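Multifunctional non-homologous end joining DNA repair protein LigD (Mycobacterium tuberculosis, PDB 4MKY) probably works with Ku to repair DNA double-strand breaks by non-homologous end joining, combining DNA polymerase, 3'-phosphoesterase and ATP-dependent ligase activities. Local coordinates at residues Thr53-Pro58 and Ala110-Val115; Leu21-Gly26 and Gly60-Ala65. All coordinates share one frame; numbering follows the deposited sequence.

Interaction 1 (Thr53-Pro58 and Ala110-Val115); sequences TRKRWP and ALEVHV. With nucleotides of chain F.
Thr53 and His114 form a hydrogen-bonded pair of an antiparallel sheet in the primase-polymerase domain. Thr53 N donates a hydrogen bond to His114 O at 2.9 Å, and His114 N returns a bond to Thr53 O. Each N lies in the plane of the carbonyl it bonds. The pairing slackens at Lys55, where Glu112 N reaches Lys55 O only weakly, at 3.4 Å. Glu112 shares one face of the sheet with Lys55 and His114, both substrate-binding residues by similarity. Its CB stands beside Lys55 CB. With CG anti to the carbonyl carbon (chi1 -55°) and an extended chain beyond, CG rises to 3.6 Å from Trp57 CZ3. CD lies 3.5 Å from Trp57 CH2, with the carboxylate and indole planes 58° apart. OE1 sits in the planes of the Trp57 and His114 rings, at their edges, and 3.8 Å from Lys55 CD. Lys55 NZ runs past it, so the opposite charges do not touch. His114 ND1 is buried and has no polar partner in the model. OE2 of Glu112 forms a salt bridge with Arg247 and takes a bond from Gly248 N. Leu111 CD1 packs 3.6 Å from Trp57 CB. On Arg56, CG rests 3.7 Å from Ala110 CA. NH1 forms a salt bridge with Glu68, and NH2 hydrogen-bonds Gln108 O and lies 2.7 Å from O4' of DG1 of chain F.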
loop_
_atom_site.group_PDB
_atom_site.type_symbol
_atom_site.label_atom_id
_atom_site.label_comp_id
_atom_site.label_asym_id
_atom_site.label_seq_id
_atom_site.Cartn_x
_atom_site.Cartn_y
_atom_site.Cartn_z
ATOM N N THR A 53 -13.363 -0.905 15.009
ATOM C CA THR A 53 -11.988 -1.300 15.312
ATOM C C THR A 53 -11.462 -0.456 16.475
ATOM O O THR A 53 -11.726 0.745 16.533
ATOM C CB THR A 53 -11.043 -1.116 14.116
ATOM O OG1 THR A 53 -11.299 -2.129 13.145
ATOM C CG2 THR A 53 -9.622 -1.271 14.558
ATOM N N ARG A 54 -10.797 -1.097 17.433
ATOM C CA ARG A 54 -10.284 -0.389 18.599
ATOM C C ARG A 54 -8.777 -0.302 18.577
ATOM O O ARG A 54 -8.088 -1.292 18.302
ATOM C CB ARG A 54 -10.684 -1.114 19.896
ATOM C CG ARG A 54 -12.094 -0.815 20.395
ATOM C CD ARG A 54 -12.843 -2.102 20.720
ATOM N NE ARG A 54 -13.183 -2.816 19.490
ATOM C CZ ARG A 54 -12.909 -4.096 19.240
ATOM N NH1 ARG A 54 -12.414 -4.867 20.174
ATOM N NH2 ARG A 54 -13.193 -4.615 18.052
ATOM N N LYS A 55 -8.265 0.873 18.933
ATOM C CA LYS A 55 -6.875 0.979 19.344
ATOM C C LYS A 55 -6.824 1.264 20.844
ATOM O O LYS A 55 -7.281 2.307 21.310
ATOM C CB LYS A 55 -6.150 2.048 18.546
ATOM C CG LYS A 55 -4.644 1.863 18.546
ATOM C CD LYS A 55 -3.983 2.715 17.484
ATOM C CE LYS A 55 -2.468 2.526 17.541
ATOM N NZ LYS A 55 -1.793 3.419 16.536
ATOM N N ARG A 56 -6.294 0.329 21.616
ATOM C CA ARG A 56 -6.372 0.474 23.073
ATOM C C ARG A 56 -5.024 0.742 23.743
ATOM O O ARG A 56 -4.042 0.034 23.493
ATOM C CB ARG A 56 -7.039 -0.758 23.671
ATOM C CG ARG A 56 -8.225 -1.262 22.854
ATOM C CD ARG A 56 -8.722 -2.587 23.361
ATOM N NE ARG A 56 -8.736 -2.588 24.820
ATOM C CZ ARG A 56 -8.917 -3.675 25.558
ATOM N NH1 ARG A 56 -9.122 -4.850 24.964
ATOM N NH2 ARG A 56 -8.864 -3.580 26.879
ATOM N N TRP A 57 -4.985 1.755 24.609
ATOM C CA TRP A 57 -3.795 2.056 25.416
ATOM C C TRP A 57 -4.021 1.811 26.916
ATOM O O TRP A 57 -3.983 2.742 27.714
ATOM C CB TRP A 57 -3.430 3.524 25.248
ATOM C CG TRP A 57 -2.760 3.885 23.964
ATOM C CD1 TRP A 57 -1.433 4.188 23.791
ATOM C CD2 TRP A 57 -3.393 4.142 22.706
ATOM N NE1 TRP A 57 -1.201 4.567 22.490
ATOM C CE2 TRP A 57 -2.388 4.580 21.811
ATOM C CE3 TRP A 57 -4.712 4.052 22.245
ATOM C CZ2 TRP A 57 -2.656 4.889 20.484
ATOM C CZ3 TRP A 57 -4.980 4.393 20.938
ATOM C CH2 TRP A 57 -3.955 4.774 20.060
ATOM N N PRO A 58 -4.192 0.557 27.321
ATOM C CA PRO A 58 -4.504 0.267 28.733
ATOM C C PRO A 58 -3.529 0.864 29.741
ATOM O O PRO A 58 -3.884 1.058 30.900
ATOM C CB PRO A 58 -4.417 -1.256 28.819
ATOM C CG PRO A 58 -4.482 -1.740 27.419
ATOM C CD PRO A 58 -3.930 -0.657 26.539
ATOM N N ALA A 110 -10.106 1.667 25.197
ATOM C CA ALA A 110 -10.059 1.811 23.745
ATOM C C ALA A 110 -10.129 3.278 23.423
ATOM O O ALA A 110 -11.207 3.785 23.169
ATOM C CB ALA A 110 -11.220 1.094 23.081
ATOM N N LEU A 111 -9.012 3.981 23.557
ATOM C CA LEU A 111 -9.026 5.426 23.379
ATOM C C LEU A 111 -9.589 5.843 22.015
ATOM O O LEU A 111 -10.414 6.745 21.933
ATOM C CB LEU A 111 -7.618 6.006 23.615
ATOM C CG LEU A 111 -7.044 5.752 25.015
ATOM C CD1 LEU A 111 -5.645 6.342 25.131
ATOM C CD2 LEU A 111 -7.956 6.284 26.130
ATOM N N GLU A 112 -9.220 5.121 20.958
ATOM C CA GLU A 112 -9.663 5.484 19.614
ATOM C C GLU A 112 -10.736 4.509 19.106
ATOM O O GLU A 112 -10.751 3.351 19.514
ATOM C CB GLU A 112 -8.468 5.532 18.662
ATOM C CG GLU A 112 -7.338 6.451 19.120
ATOM C CD GLU A 112 -6.230 6.570 18.093
ATOM O OE1 GLU A 112 -6.199 5.756 17.133
ATOM O OE2 GLU A 112 -5.389 7.503 18.232
ATOM N N VAL A 113 -11.713 5.020 18.350
ATOM C CA VAL A 113 -12.660 4.153 17.669
ATOM C C VAL A 113 -12.568 4.389 16.160
ATOM O O VAL A 113 -12.602 5.527 15.711
ATOM C CB VAL A 113 -14.103 4.380 18.161
ATOM C CG1 VAL A 113 -15.085 3.553 17.337
ATOM C CG2 VAL A 113 -14.214 4.030 19.646
ATOM N N HIS A 114 -12.436 3.308 15.394
ATOM C CA HIS A 114 -12.238 3.388 13.947
ATOM C C HIS A 114 -13.376 2.669 13.219
ATOM O O HIS A 114 -13.622 1.504 13.479
ATOM C CB HIS A 114 -10.903 2.711 13.580
ATOM C CG HIS A 114 -9.689 3.480 14.014
ATOM N ND1 HIS A 114 -9.171 3.412 15.297
ATOM C CD2 HIS A 114 -8.863 4.301 13.323
ATOM C CE1 HIS A 114 -8.074 4.146 15.368
ATOM N NE2 HIS A 114 -7.898 4.740 14.200
ATOM N N VAL A 115 -14.032 3.332 12.274
ATOM C CA VAL A 115 -15.081 2.673 11.492
ATOM C C VAL A 115 -14.872 2.920 9.997
ATOM O O VAL A 115 -14.128 3.833 9.603
ATOM C CB VAL A 115 -16.481 3.178 11.883
ATOM C CG1 VAL A 115 -16.778 2.957 13.368
ATOM C CG2 VAL A 115 -16.599 4.662 11.601
ATOM O OP3 DG F 1 -5.999 0.066 31.688
ATOM P P DG F 1 -7.110 -0.399 32.561
ATOM O OP1 DG F 1 -7.615 0.782 33.326
ATOM O OP2 DG F 1 -6.699 -1.626 33.284
ATOM O "O5'" DG F 1 -8.225 -0.851 31.519
ATOM C "C5'" DG F 1 -7.903 -1.764 30.458
ATOM C "C4'" DG F 1 -8.941 -2.859 30.413
ATOM O "O4'" DG F 1 -8.527 -3.893 29.497
ATOM C "C3'" DG F 1 -9.133 -3.583 31.736
ATOM O "O3'" DG F 1 -10.405 -4.211 31.611
ATOM C "C2'" DG F 1 -8.003 -4.593 31.706
ATOM C "C1'" DG F 1 -7.887 -4.942 30.215
ATOM N N9 DG F 1 -6.517 -5.020 29.721
ATOM C C8 DG F 1 -5.465 -4.241 30.135
ATOM N N7 DG F 1 -4.399 -4.384 29.395
ATOM C C5 DG F 1 -4.790 -5.266 28.397
ATOM C C6 DG F 1 -4.048 -5.825 27.324
ATOM O O6 DG F 1 -2.875 -5.601 26.999
ATOM N N1 DG F 1 -4.818 -6.709 26.576
ATOM C C2 DG F 1 -6.135 -7.010 26.820
ATOM N N2 DG F 1 -6.716 -7.856 25.956
ATOM N N3 DG F 1 -6.837 -6.505 27.825
ATOM C C4 DG F 1 -6.098 -5.663 28.580
#

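Interaction 2 (Leu21-Gly26 and Gly60-Ala65)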
loop_
_atom_site.group_PDB
_atom_site.type_symbol
_atom_site.label_atom_id
_atom_site.label_comp_id
_atom_site.label_asym_id
_atom_site.label_seq_id
_atom_site.Cartn_x
_atom_site.Cartn_y
_atom_site.Cartn_z
ATOM N N LEU A 21 -3.993 8.139 31.957
ATOM C CA LEU A 21 -3.769 7.588 30.637
ATOM C C LEU A 21 -2.958 8.568 29.792
ATOM O O LEU A 21 -2.080 8.165 29.019
ATOM C CB LEU A 21 -5.092 7.240 29.956
ATOM C CG LEU A 21 -5.863 6.066 30.559
ATOM C CD1 LEU A 21 -6.786 5.416 29.538
ATOM C CD2 LEU A 21 -4.897 5.033 31.100
ATOM N N TYR A 22 -3.274 9.855 29.927
ATOM C CA TYR A 22 -2.471 10.901 29.327
ATOM C C TYR A 22 -1.648 11.592 30.418
ATOM O O TYR A 22 -2.155 12.430 31.160
ATOM C CB TYR A 22 -3.357 11.901 28.588
ATOM C CG TYR A 22 -4.233 11.295 27.487
ATOM C CD1 TYR A 22 -5.434 10.654 27.796
ATOM C CD2 TYR A 22 -3.900 11.431 26.152
ATOM C CE1 TYR A 22 -6.274 10.189 26.807
ATOM C CE2 TYR A 22 -4.743 10.982 25.162
ATOM C CZ TYR A 22 -5.936 10.374 25.496
ATOM O OH TYR A 22 -6.745 9.865 24.509
ATOM N N PRO A 23 -0.385 11.189 30.565
ATOM C CA PRO A 23 0.469 11.738 31.622
ATOM C C PRO A 23 0.696 13.227 31.455
ATOM O O PRO A 23 0.772 13.952 32.441
ATOM C CB PRO A 23 1.800 10.992 31.436
ATOM C CG PRO A 23 1.457 9.784 30.617
ATOM C CD PRO A 23 0.314 10.189 29.741
ATOM N N ALA A 24 0.836 13.676 30.218
ATOM C CA ALA A 24 1.163 15.070 29.955
ATOM C C ALA A 24 0.085 16.015 30.485
ATOM O O ALA A 24 0.381 17.122 30.922
ATOM C CB ALA A 24 1.385 15.293 28.467
ATOM N N THR A 25 -1.167 15.580 30.461
ATOM C CA THR A 25 -2.252 16.445 30.904
ATOM C C THR A 25 -2.821 15.982 32.231
ATOM O O THR A 25 -3.585 16.707 32.881
ATOM C CB THR A 25 -3.385 16.487 29.861
ATOM O OG1 THR A 25 -3.956 15.180 29.722
ATOM C CG2 THR A 25 -2.842 16.974 28.510
ATOM N N GLY A 26 -2.495 14.751 32.614
ATOM C CA GLY A 26 -3.022 14.189 33.851
ATOM C C GLY A 26 -4.447 13.690 33.688
ATOM O O GLY A 26 -5.227 13.691 34.649
ATOM N N GLY A 60 -1.958 3.656 29.445
ATOM C CA GLY A 60 -1.817 5.052 29.088
ATOM C C GLY A 60 -1.073 5.245 27.787
ATOM O O GLY A 60 -0.602 4.280 27.174
ATOM N N VAL A 61 -0.808 6.506 27.467
ATOM C CA VAL A 61 -0.347 6.850 26.139
ATOM C C VAL A 61 1.181 6.825 25.986
ATOM O O VAL A 61 1.721 7.123 24.907
ATOM C CB VAL A 61 -0.923 8.209 25.720
ATOM C CG1 VAL A 61 0.076 9.321 25.963
ATOM C CG2 VAL A 61 -1.375 8.152 24.278
ATOM N N ASP A 62 1.882 6.439 27.040
ATOM C CA ASP A 62 3.334 6.338 26.951
ATOM C C ASP A 62 3.744 4.873 26.807
ATOM O O ASP A 62 4.923 4.559 26.688
ATOM C CB ASP A 62 4.018 6.996 28.166
ATOM C CG ASP A 62 3.748 8.511 28.248
ATOM O OD1 ASP A 62 3.236 9.091 27.270
ATOM O OD2 ASP A 62 4.032 9.136 29.279
ATOM N N GLN A 63 2.755 3.984 26.723
ATOM C CA GLN A 63 3.024 2.551 26.755
ATOM C C GLN A 63 2.338 1.850 25.585
ATOM O O GLN A 63 1.303 2.308 25.098
ATOM C CB GLN A 63 2.547 1.955 28.078
ATOM C CG GLN A 63 2.996 2.719 29.317
ATOM C CD GLN A 63 4.456 2.458 29.689
ATOM O OE1 GLN A 63 4.998 1.392 29.401
ATOM N NE2 GLN A 63 5.073 3.410 30.395
ATOM N N PRO A 64 2.934 0.748 25.112
ATOM C CA PRO A 64 2.447 0.080 23.924
ATOM C C PRO A 64 0.914 0.026 23.847
ATOM O O PRO A 64 0.221 -0.101 24.856
ATOM C CB PRO A 64 3.027 -1.323 24.061
ATOM C CG PRO A 64 4.307 -1.110 24.795
ATOM C CD PRO A 64 3.987 -0.032 25.793
ATOM N N ALA A 65 0.405 0.171 22.636
ATOM C CA ALA A 65 -1.013 0.020 22.376
ATOM C C ALA A 65 -1.143 -1.145 21.422
ATOM O O ALA A 65 -0.142 -1.704 20.980
ATOM C CB ALA A 65 -1.567 1.290 21.733
#
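The Tyr22 ring meets Val61 obliquely, with CD2 4.4 Å from Val61 CB. The contact is light, and the CA–CB bond of Tyr22 points away from 60-65. The Tyr22 side chain also touches Ile32 of helix 29-44, and its OH bonds to Arg247 O. The Asp62 carboxylate meets the Pro23 ring from the opposite direction. OD2 leads, 3.0 Å from Pro23 CG, a close approach of oxygen to carbon. OD1 stays further back, 3.9 Å from the same Pro23 CG. The third flat group is the peptide carbonyl of Leu21. Val61 N lies in its plane and donates to Leu21 O at 2.6 Å. The bond is short and somewhat bent at the hydrogen, 145°, though the C=O...N angle opens to 158°. Gly60 and Val61 begin a type I beta turn that runs to Gln63. The other partner is a classic beta bulge, in which Leu21 and Tyr22 both face Thr27. Two loops of the polymerase domain are joined this way, one before strand 27-28 and one between strands 53-56 and 66-68. Gly60 has a positive phi, and its bare CA comes within 3.1 Å of Leu21 O. The leucine side chain lies next to the same glycine, with CD2 3.6 Å from Gly60 N. The Val61 and Pro23 side chains meet at a slant, CG1 3.9 Å from Pro23 CD. Within the first loop, Gly26 N closes back on Tyr22 O at 2.8 Å.

Interaction 1 is buried, about 11 Å from the chain centre to its own centre. Interaction 2 lies about 21 Å out and is only partly buried. The chain passes from strand 53-56 into the 60-65 loop, so the two share one connection. They also touch: Ala65 CB packs against Trp57, and Leu21 CD1 meets Leu111 CD2. Interaction 1 joins strands by three backbone bonds, one of them weak, and gathers charged groups beside residues probably used for substrate and DNA. Interaction 2 joins loops by one short backbone bond, apolar contacts of Val61 with Tyr22 and Pro23, and a carboxylate against Pro23. Arg247 touches both, through Glu112 and Tyr22.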